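Local coordinates for protein bacteriocin (Pseudomonas syringae pv. tomato, PDB 4FZL) that is a colicin M-like bacteriocin that degrades the cell-wall precursor lipid II and so probably kills susceptible bacteria by stopping peptidoglycan synthesis, at residues A[121-125]-A[126-130]; A[210-213]-A[214-218]; A[64-67]-A[68-72]; A[35-38]-A[39-43]. One frame throughout, in Å; residues are numbered along the deposited sequence.

Contact 1: A[121-125]-A[126-130]; sequences LNVDI and RGIPD. With EDO (1,2-ethanediol), chain H.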
# COMPACT_ATOMS: atom_id res chain seq x y z
N LEU A 121 2.29 -5.11 9.19
CA LEU A 121 3.45 -5.87 9.63
C LEU A 121 3.05 -6.63 10.94
O LEU A 121 2.44 -6.05 11.87
CB LEU A 121 4.63 -4.94 9.89
CG LEU A 121 5.20 -4.30 8.63
CD1 LEU A 121 6.19 -3.27 9.03
CD2 LEU A 121 5.70 -5.31 7.62
N ASN A 122 3.62 -7.80 11.06
CA ASN A 122 3.53 -8.59 12.28
C ASN A 122 4.87 -9.34 12.44
O ASN A 122 4.97 -10.54 12.27
CB ASN A 122 2.26 -9.46 12.24
CG ASN A 122 2.01 -10.18 13.54
OD1 ASN A 122 2.41 -9.72 14.64
ND2 ASN A 122 1.24 -11.26 13.44
N VAL A 123 5.91 -8.57 12.76
CA VAL A 123 7.26 -9.07 12.63
C VAL A 123 7.59 -9.98 13.84
O VAL A 123 7.49 -9.57 14.95
CB VAL A 123 8.28 -7.94 12.52
CG1 VAL A 123 9.75 -8.42 12.42
CG2 VAL A 123 7.93 -7.03 11.32
N ASP A 124 8.02 -11.21 13.55
CA ASP A 124 8.44 -12.16 14.56
C ASP A 124 9.97 -12.14 14.54
O ASP A 124 10.59 -12.83 13.74
CB ASP A 124 7.88 -13.55 14.20
CG ASP A 124 8.40 -14.66 15.12
OD1 ASP A 124 8.28 -15.87 14.74
OD2 ASP A 124 8.89 -14.34 16.24
N ILE A 125 10.60 -11.29 15.35
CA ILE A 125 12.05 -11.14 15.31
C ILE A 125 12.81 -12.44 15.60
O ILE A 125 13.89 -12.65 15.07
CB ILE A 125 12.52 -10.08 16.32
CG1 ILE A 125 12.04 -8.69 15.85
CG2 ILE A 125 14.03 -10.16 16.49
CD1 ILE A 125 11.55 -7.78 16.98
N ARG A 126 12.24 -13.30 16.45
CA ARG A 126 12.89 -14.54 16.82
C ARG A 126 13.01 -15.40 15.58
O ARG A 126 13.95 -16.19 15.48
CB ARG A 126 12.09 -15.29 17.89
CG ARG A 126 11.88 -14.58 19.24
CD ARG A 126 11.18 -15.48 20.27
NE ARG A 126 11.94 -16.72 20.48
CZ ARG A 126 13.17 -16.79 21.03
NH1 ARG A 126 13.80 -15.70 21.47
NH2 ARG A 126 13.76 -17.97 21.14
N GLY A 127 12.16 -15.15 14.57
CA GLY A 127 12.25 -15.84 13.28
C GLY A 127 13.22 -15.26 12.26
O GLY A 127 13.22 -15.70 11.14
N ILE A 128 14.07 -14.30 12.67
CA ILE A 128 15.00 -13.57 11.76
C ILE A 128 16.47 -13.77 12.20
O ILE A 128 16.98 -13.03 13.06
CB ILE A 128 14.66 -12.03 11.67
CG1 ILE A 128 13.23 -11.89 11.14
CG2 ILE A 128 15.66 -11.27 10.79
CD1 ILE A 128 12.77 -10.47 10.99
N PRO A 129 17.17 -14.75 11.62
CA PRO A 129 18.51 -15.09 12.13
C PRO A 129 19.53 -13.97 12.15
O PRO A 129 20.25 -13.83 13.15
CB PRO A 129 18.97 -16.20 11.17
CG PRO A 129 17.72 -16.84 10.75
CD PRO A 129 16.75 -15.71 10.58
N ASP A 130 19.65 -13.17 11.10
CA ASP A 130 20.68 -12.13 11.18
C ASP A 130 20.42 -11.21 12.39
O ASP A 130 21.38 -10.77 12.99
CB ASP A 130 20.84 -11.30 9.89
CG ASP A 130 21.47 -12.11 8.74
OD1 ASP A 130 21.93 -13.28 8.93
OD2 ASP A 130 21.50 -11.57 7.62
C1 EDO H . 5.74 -12.54 16.85
O1 EDO H . 4.77 -13.16 15.99
C2 EDO H . 5.34 -11.07 16.92
O2 EDO H . 3.94 -11.13 16.52
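Ile128 folds back over the turn that precedes it and reaches as far as Val123. At its root, Ile128 CB lies 3.5 Å from the carbonyl oxygen Ile125 O. The next carbon, Ile128 CG1, is set beside its own backbone N (chi1 -60°) and passes 3.8 Å from Asp124 O. The chain then extends straight to its end, where Ile128 CD1 meets Val123 CG1 at 3.9 Å, the two side chains crossing at about a right angle.

Two backbone bonds hold the turn beneath this arm. Gly127 N donates to Asp124 O over 2.9 Å, and Ile128 N donates to Ile125 O, also over 2.9 Å; both donors stand well above the carbonyl plane, as the tight turn brings them round. Gly127, having no side chain, brings nothing beyond its backbone near Asp124 O, where the chain passes close. Ile128 is the N-cap of helix 129-135, and Pro129 fits the first turn, where a backbone N-H is not needed for helical bonding.

On the polar side Asp124 OD2 comes within 3.7 Å of Arg126 CB, yet the opposite charges do not pair. An ethanediol, probably from the crystallisation liquor, donates to Asn122 OD1. The chemistry is thus divided: Val123, Ile125 and Ile128 turn branched apolar groups to the sheet, against Phe150, Leu172 and Val234 among others, whereas Asn122, Asp124 and Arg126 carry polar groups suited to water.

Contact 2: A[210-213]-A[214-218]; sequences ENLT and SLLSA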
# COMPACT_ATOMS: atom_id res chain seq x y z
N GLU A 210 -2.08 -10.48 -18.11
CA GLU A 210 -1.54 -10.23 -19.44
C GLU A 210 -2.15 -9.06 -20.18
O GLU A 210 -1.47 -8.15 -20.65
CB GLU A 210 -1.63 -11.53 -20.30
CG GLU A 210 -1.25 -11.35 -21.75
CD GLU A 210 -2.40 -10.84 -22.62
OE1 GLU A 210 -3.59 -11.27 -22.42
OE2 GLU A 210 -2.13 -10.02 -23.54
N ASN A 211 -3.45 -9.01 -20.12
CA ASN A 211 -4.17 -8.00 -20.90
C ASN A 211 -4.03 -6.61 -20.36
O ASN A 211 -3.66 -5.65 -21.08
CB ASN A 211 -5.63 -8.38 -21.01
CG ASN A 211 -6.45 -7.39 -21.84
OD1 ASN A 211 -6.33 -7.36 -23.07
ND2 ASN A 211 -7.27 -6.59 -21.16
N LEU A 212 -4.19 -6.50 -19.05
CA LEU A 212 -4.07 -5.19 -18.44
C LEU A 212 -2.64 -4.67 -18.53
O LEU A 212 -2.42 -3.49 -18.81
CB LEU A 212 -4.69 -5.22 -17.04
CG LEU A 212 -4.72 -3.92 -16.24
CD1 LEU A 212 -5.43 -2.76 -16.99
CD2 LEU A 212 -5.33 -4.27 -14.85
N THR A 213 -1.68 -5.57 -18.33
CA THR A 213 -0.26 -5.13 -18.43
C THR A 213 -0.02 -4.61 -19.85
O THR A 213 0.58 -3.53 -20.05
CB THR A 213 0.71 -6.25 -18.09
OG1 THR A 213 0.38 -6.75 -16.79
CG2 THR A 213 2.21 -5.79 -18.30
N SER A 214 -0.55 -5.31 -20.83
CA SER A 214 -0.40 -4.87 -22.21
C SER A 214 -1.00 -3.44 -22.45
O SER A 214 -0.42 -2.57 -23.11
CB SER A 214 -1.03 -5.89 -23.18
OG SER A 214 -0.95 -5.39 -24.51
N LEU A 215 -2.19 -3.25 -21.93
CA LEU A 215 -2.93 -1.98 -22.09
C LEU A 215 -2.19 -0.82 -21.40
O LEU A 215 -2.10 0.29 -21.88
CB LEU A 215 -4.34 -2.12 -21.50
CG LEU A 215 -5.35 -2.96 -22.31
CD1 LEU A 215 -6.61 -3.16 -21.51
CD2 LEU A 215 -5.55 -2.28 -23.72
N LEU A 216 -1.59 -1.11 -20.28
CA LEU A 216 -0.95 -0.06 -19.51
C LEU A 216 0.49 0.20 -20.02
O LEU A 216 1.14 1.21 -19.71
CB LEU A 216 -0.91 -0.46 -18.06
CG LEU A 216 -1.77 0.24 -17.10
CD1 LEU A 216 -3.08 0.73 -17.66
CD2 LEU A 216 -1.92 -0.79 -16.04
N SER A 217 1.01 -0.71 -20.83
CA SER A 217 2.38 -0.56 -21.33
C SER A 217 2.45 0.70 -22.22
O SER A 217 3.52 1.24 -22.43
CB SER A 217 2.80 -1.79 -22.13
OG SER A 217 2.03 -1.89 -23.34
N ALA A 218 1.29 1.12 -22.74
CA ALA A 218 1.15 2.26 -23.67
C ALA A 218 0.99 3.59 -22.92
O ALA A 218 1.08 4.66 -23.49
CB ALA A 218 -0.06 2.01 -24.55
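Leu212 and Leu216, one helical turn apart, lie side by side and point the same way, with CD1 of Leu212 4.1 Å from CD2 of Leu216. Leu212 holds CG opposite its backbone N (chi1 -178°), a regular staggered shape. Leu216 does not: its chi1 of -109° falls away from the staggered positions, an unusual conformation to be read with some caution. Both are buried, as suits leucines on the inner side of a helix.

Asn211 likewise swings CG away from its own N, which carries ND2 to 3.5 Å from Leu215 CD1; this is contact between an amide and a methyl, not a polar bond. Leu215 folds the other way, CG beside its N, and CG rests 3.4 Å from Asn211 O. That same oxygen accepts the backbone bond from Leu215 N, in the carbonyl plane.

Two hydroxyls, of Thr213 and Ser217, turn back on the chain. Thr213 OG1 hydrogen-bonds to Gly209 O, while Ser217 OG, standing between N and the carbonyl carbon (chi1 66°), donates to Ser214 O at 2.6 Å. Ser217 N also makes a weak 3.0 Å bond to Thr213 O, and a short side chain that can add its own bond suits the spot.

Helix 210-216 sets Leu212 on Phe26 and Ala30 of helix 22-33, Leu216 on Leu208 of helix 205-208, and both Leu215 and Leu216 on Phe35.

Contact 3: A[64-67]-A[68-72]; sequences NEIA and TDIGR
Thr68 grips Asn64 O twice, one turn back along helix 59-70. Its N-H donates over 2.8 Å in the ordinary helical way, and OG1 donates over 2.8 Å as well, the two reaching the oxygen from opposite faces of the carbonyl plane. The hydroxyl gets there because OG1 stands beside the backbone N (chi1 -58°), so it leans back toward the preceding turn. Regular backbone bonds continue the helix: Asp69 N to Glu65 O, Ile70 N to Ile66 O and Gly71 N to Ala67 O. Gly71, having no CB, passes close to Thr68 O without a clash.

The charged groups gather on the outer side. Arg72 NH1 and Asp69 OD1 form a salt bridge of 3.0 Å, the aspartate using its anti lone pair and lying nearly in the guanidinium plane. Glu65 stays apart from the arginine, and two waters bridge the gap: one donates to Glu65 O and Glu65 OE1 and accepts from Arg72 NH1, the other joins OE1 to NH2. A third water donates to both Glu65 OE2 and Thr68 OG1. With Asp69 and both bridging waters at its edge, in plane, the guanidinium would be fixed in rotation.

Apolar packing occupies the inner side. Ile66 CG2 and Ile70 CD1 are 4.2 Å apart, and Ile70 CG1 passes 3.4 Å from Ile66 O. Ala67, small enough for close helix packing, faces Leu10 and Leu11 of helix 5-12, while both isoleucines touch Thr45 of helix 37-54. The whole is an amphipathic stretch of helix 59-70, with the familiar threonine hydroxyl bond to the carbonyl four residues earlier.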
# COMPACT_ATOMS: atom_id res chain seq x y z
N ASN A 64 -18.90 5.05 -2.71
CA ASN A 64 -20.24 5.46 -3.13
C ASN A 64 -20.36 7.02 -3.18
O ASN A 64 -20.93 7.60 -4.16
CB ASN A 64 -21.34 4.92 -2.23
CG ASN A 64 -21.56 3.42 -2.35
OD1 ASN A 64 -21.23 2.79 -3.33
ND2 ASN A 64 -22.16 2.84 -1.30
N GLU A 65 -19.81 7.69 -2.15
CA GLU A 65 -19.88 9.14 -2.13
C GLU A 65 -19.10 9.81 -3.24
O GLU A 65 -19.57 10.85 -3.76
CB GLU A 65 -19.49 9.71 -0.77
CG GLU A 65 -20.56 9.37 0.27
CD GLU A 65 -21.93 10.08 -0.04
OE1 GLU A 65 -21.96 11.31 -0.25
OE2 GLU A 65 -22.98 9.42 -0.07
N ILE A 66 -17.91 9.28 -3.58
CA ILE A 66 -17.15 9.82 -4.70
C ILE A 66 -17.92 9.57 -6.02
O ILE A 66 -18.05 10.46 -6.88
CB ILE A 66 -15.81 9.08 -4.74
CG1 ILE A 66 -14.96 9.52 -3.56
CG2 ILE A 66 -15.07 9.45 -5.99
CD1 ILE A 66 -13.89 8.50 -3.19
N ALA A 67 -18.49 8.38 -6.17
CA ALA A 67 -19.24 8.09 -7.42
C ALA A 67 -20.43 9.02 -7.52
O ALA A 67 -20.76 9.50 -8.60
CB ALA A 67 -19.69 6.64 -7.46
N THR A 68 -21.09 9.24 -6.39
CA THR A 68 -22.24 10.12 -6.35
C THR A 68 -21.85 11.56 -6.73
O THR A 68 -22.56 12.27 -7.49
CB THR A 68 -22.99 10.02 -5.00
OG1 THR A 68 -23.39 8.68 -4.79
CG2 THR A 68 -24.17 11.00 -4.95
N ASP A 69 -20.70 11.99 -6.24
CA ASP A 69 -20.23 13.32 -6.59
C ASP A 69 -19.87 13.47 -8.06
O ASP A 69 -20.19 14.49 -8.72
CB ASP A 69 -19.13 13.75 -5.65
CG ASP A 69 -18.95 15.27 -5.66
OD1 ASP A 69 -19.94 16.00 -5.38
OD2 ASP A 69 -17.83 15.71 -5.97
N ILE A 70 -19.23 12.43 -8.61
CA ILE A 70 -18.94 12.41 -10.06
C ILE A 70 -20.29 12.56 -10.82
O ILE A 70 -20.37 13.23 -11.85
CB ILE A 70 -18.17 11.13 -10.46
CG1 ILE A 70 -16.72 11.14 -9.90
CG2 ILE A 70 -18.06 10.99 -12.01
CD1 ILE A 70 -16.00 9.80 -10.02
N GLY A 71 -21.29 11.87 -10.31
CA GLY A 71 -22.66 11.90 -10.82
C GLY A 71 -23.38 13.24 -10.84
O GLY A 71 -24.43 13.39 -11.47
N ARG A 72 -22.84 14.22 -10.16
CA ARG A 72 -23.44 15.57 -10.20
C ARG A 72 -23.09 16.34 -11.52
O ARG A 72 -23.69 17.37 -11.82
CB ARG A 72 -23.01 16.40 -8.94
CG ARG A 72 -23.58 15.78 -7.63
CD ARG A 72 -23.33 16.45 -6.30
NE ARG A 72 -24.14 15.76 -5.24
CZ ARG A 72 -23.66 14.95 -4.27
NH1 ARG A 72 -22.35 14.72 -4.17
NH2 ARG A 72 -24.49 14.34 -3.40
O HOH W 1 -24.01 7.88 -2.20
O HOH W 2 -21.31 12.59 -2.46
O HOH W 3 -24.48 12.40 -0.91

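Contact 4: A[35-38]-A[39-43]; sequences FGIQ and SKVAL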
# COMPACT_ATOMS: atom_id res chain seq x y z
N PHE A 35 -8.70 0.13 -21.51
CA PHE A 35 -8.23 1.11 -20.51
C PHE A 35 -8.65 2.50 -20.93
O PHE A 35 -7.85 3.40 -21.08
CB PHE A 35 -6.71 1.03 -20.24
CG PHE A 35 -6.33 1.74 -18.99
CD1 PHE A 35 -6.83 1.33 -17.76
CD2 PHE A 35 -5.51 2.83 -19.02
CE1 PHE A 35 -6.52 2.02 -16.60
CE2 PHE A 35 -5.21 3.49 -17.87
CZ PHE A 35 -5.70 3.09 -16.65
N GLY A 36 -9.93 2.61 -21.20
CA GLY A 36 -10.57 3.85 -21.58
C GLY A 36 -11.13 4.67 -20.44
O GLY A 36 -10.64 4.58 -19.30
N ILE A 37 -12.12 5.51 -20.76
CA ILE A 37 -12.68 6.46 -19.76
C ILE A 37 -13.22 5.76 -18.52
O ILE A 37 -12.84 6.16 -17.42
CB ILE A 37 -13.77 7.39 -20.36
CG1 ILE A 37 -13.11 8.29 -21.41
CG2 ILE A 37 -14.52 8.18 -19.28
CD1 ILE A 37 -14.14 9.03 -22.29
N GLN A 38 -14.11 4.78 -18.68
CA GLN A 38 -14.66 4.15 -17.53
C GLN A 38 -13.59 3.51 -16.64
O GLN A 38 -13.65 3.62 -15.41
CB GLN A 38 -15.69 3.12 -17.90
CG GLN A 38 -16.93 3.74 -18.43
CD GLN A 38 -18.08 3.78 -17.42
OE1 GLN A 38 -17.92 3.91 -16.18
NE2 GLN A 38 -19.26 3.64 -17.97
N SER A 39 -12.61 2.86 -17.26
CA SER A 39 -11.50 2.29 -16.53
C SER A 39 -10.65 3.31 -15.76
O SER A 39 -10.26 3.10 -14.57
CB SER A 39 -10.57 1.48 -17.45
OG SER A 39 -11.18 0.38 -18.00
N LYS A 40 -10.39 4.44 -16.41
CA LYS A 40 -9.53 5.49 -15.81
C LYS A 40 -10.28 6.14 -14.69
O LYS A 40 -9.73 6.41 -13.61
CB LYS A 40 -9.07 6.48 -16.86
CG LYS A 40 -8.02 5.91 -17.83
CD LYS A 40 -7.66 6.95 -18.86
CE LYS A 40 -6.95 6.39 -20.08
NZ LYS A 40 -6.92 7.34 -21.23
N VAL A 41 -11.57 6.37 -14.93
CA VAL A 41 -12.39 7.00 -13.87
C VAL A 41 -12.55 6.02 -12.64
O VAL A 41 -12.43 6.45 -11.47
CB VAL A 41 -13.78 7.46 -14.36
CG1 VAL A 41 -14.70 7.93 -13.20
CG2 VAL A 41 -13.59 8.58 -15.38
N ALA A 42 -12.77 4.72 -12.90
CA ALA A 42 -12.76 3.72 -11.83
C ALA A 42 -11.44 3.76 -11.04
O ALA A 42 -11.43 3.85 -9.82
CB ALA A 42 -13.12 2.29 -12.34
N LEU A 43 -10.30 3.77 -11.75
CA LEU A 43 -9.02 3.69 -11.08
C LEU A 43 -8.80 4.92 -10.19
O LEU A 43 -8.35 4.82 -9.04
CB LEU A 43 -7.92 3.54 -12.13
CG LEU A 43 -6.52 3.40 -11.54
CD1 LEU A 43 -6.37 2.24 -10.57
CD2 LEU A 43 -5.50 3.22 -12.68
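Phe35 and Lys40 are brought together by two first torsions. Phe35 swings its ring opposite its backbone N (chi1 -164°), from a backbone with positive phi that turns the chain into helix 37-54; Lys40 sets CG beside its own N (chi1 -72°) and then runs out extended. The lysine chain therefore crosses the ring at about a right angle, with CG over one face, 4.0 Å from the centroid of the Phe35 ring, a CH-pi contact displaced toward the rim. Farther along, Lys40 CE comes within 3.3 Å of Phe35 O, and the ammonium group passes on to a long, weak ion pair with Glu78. A long aliphatic chain ending in a charge suits this course from ring to polar surroundings.

Leu43 meets the same ring at its edge, CD2 lying 4.0 Å from Phe35 CZ. Ser39 CB approaches obliquely at 3.8 Å from Phe35 CD1.

Gly36 is the N-cap, and its O accepts Lys40 N at 2.9 Å, the helix's opening bond. Asp33 OD1 receives both Gly36 N and Ser39 OG, so a serine, short and with a hydroxyl beside the backbone N, suits the position. Ile37 CG2 and Val41 CG2, side by side and pointing the same way, are 4.0 Å apart.

Around this start of helix 37-54, Gln38 and Ser39 touch helix 22-33, Val41 packs on Val6 and Leu10 of helix 5-12, Leu43 on Phe98 and Ala102 of helix 96-106, and Phe35 on Met105 of that same helix, with helix 210-216 as a further neighbour.

Overall arrangement
Along the chain the order is contact 4, contact 3, contact 1, contact 2. Contacts 3 and 4 lie on the consecutive helices 59-70 and 37-54, their centres 15 Å apart, and touch through Ile70 CD1 and Val41 CG1 at 3.9 Å. Contact 2, late in the sequence, returns to this helical part: its centre is 13 Å from that of contact 4, and Leu216 CD1 lies 3.5 Å from Phe35 CD2. Contact 1 stands apart, about 40 Å between centres from contact 4, against the mixed beta sheet. The elongated chain thus joins a helical region to a sheet region, with residues 210-218 tying the late sequence back onto the early helices.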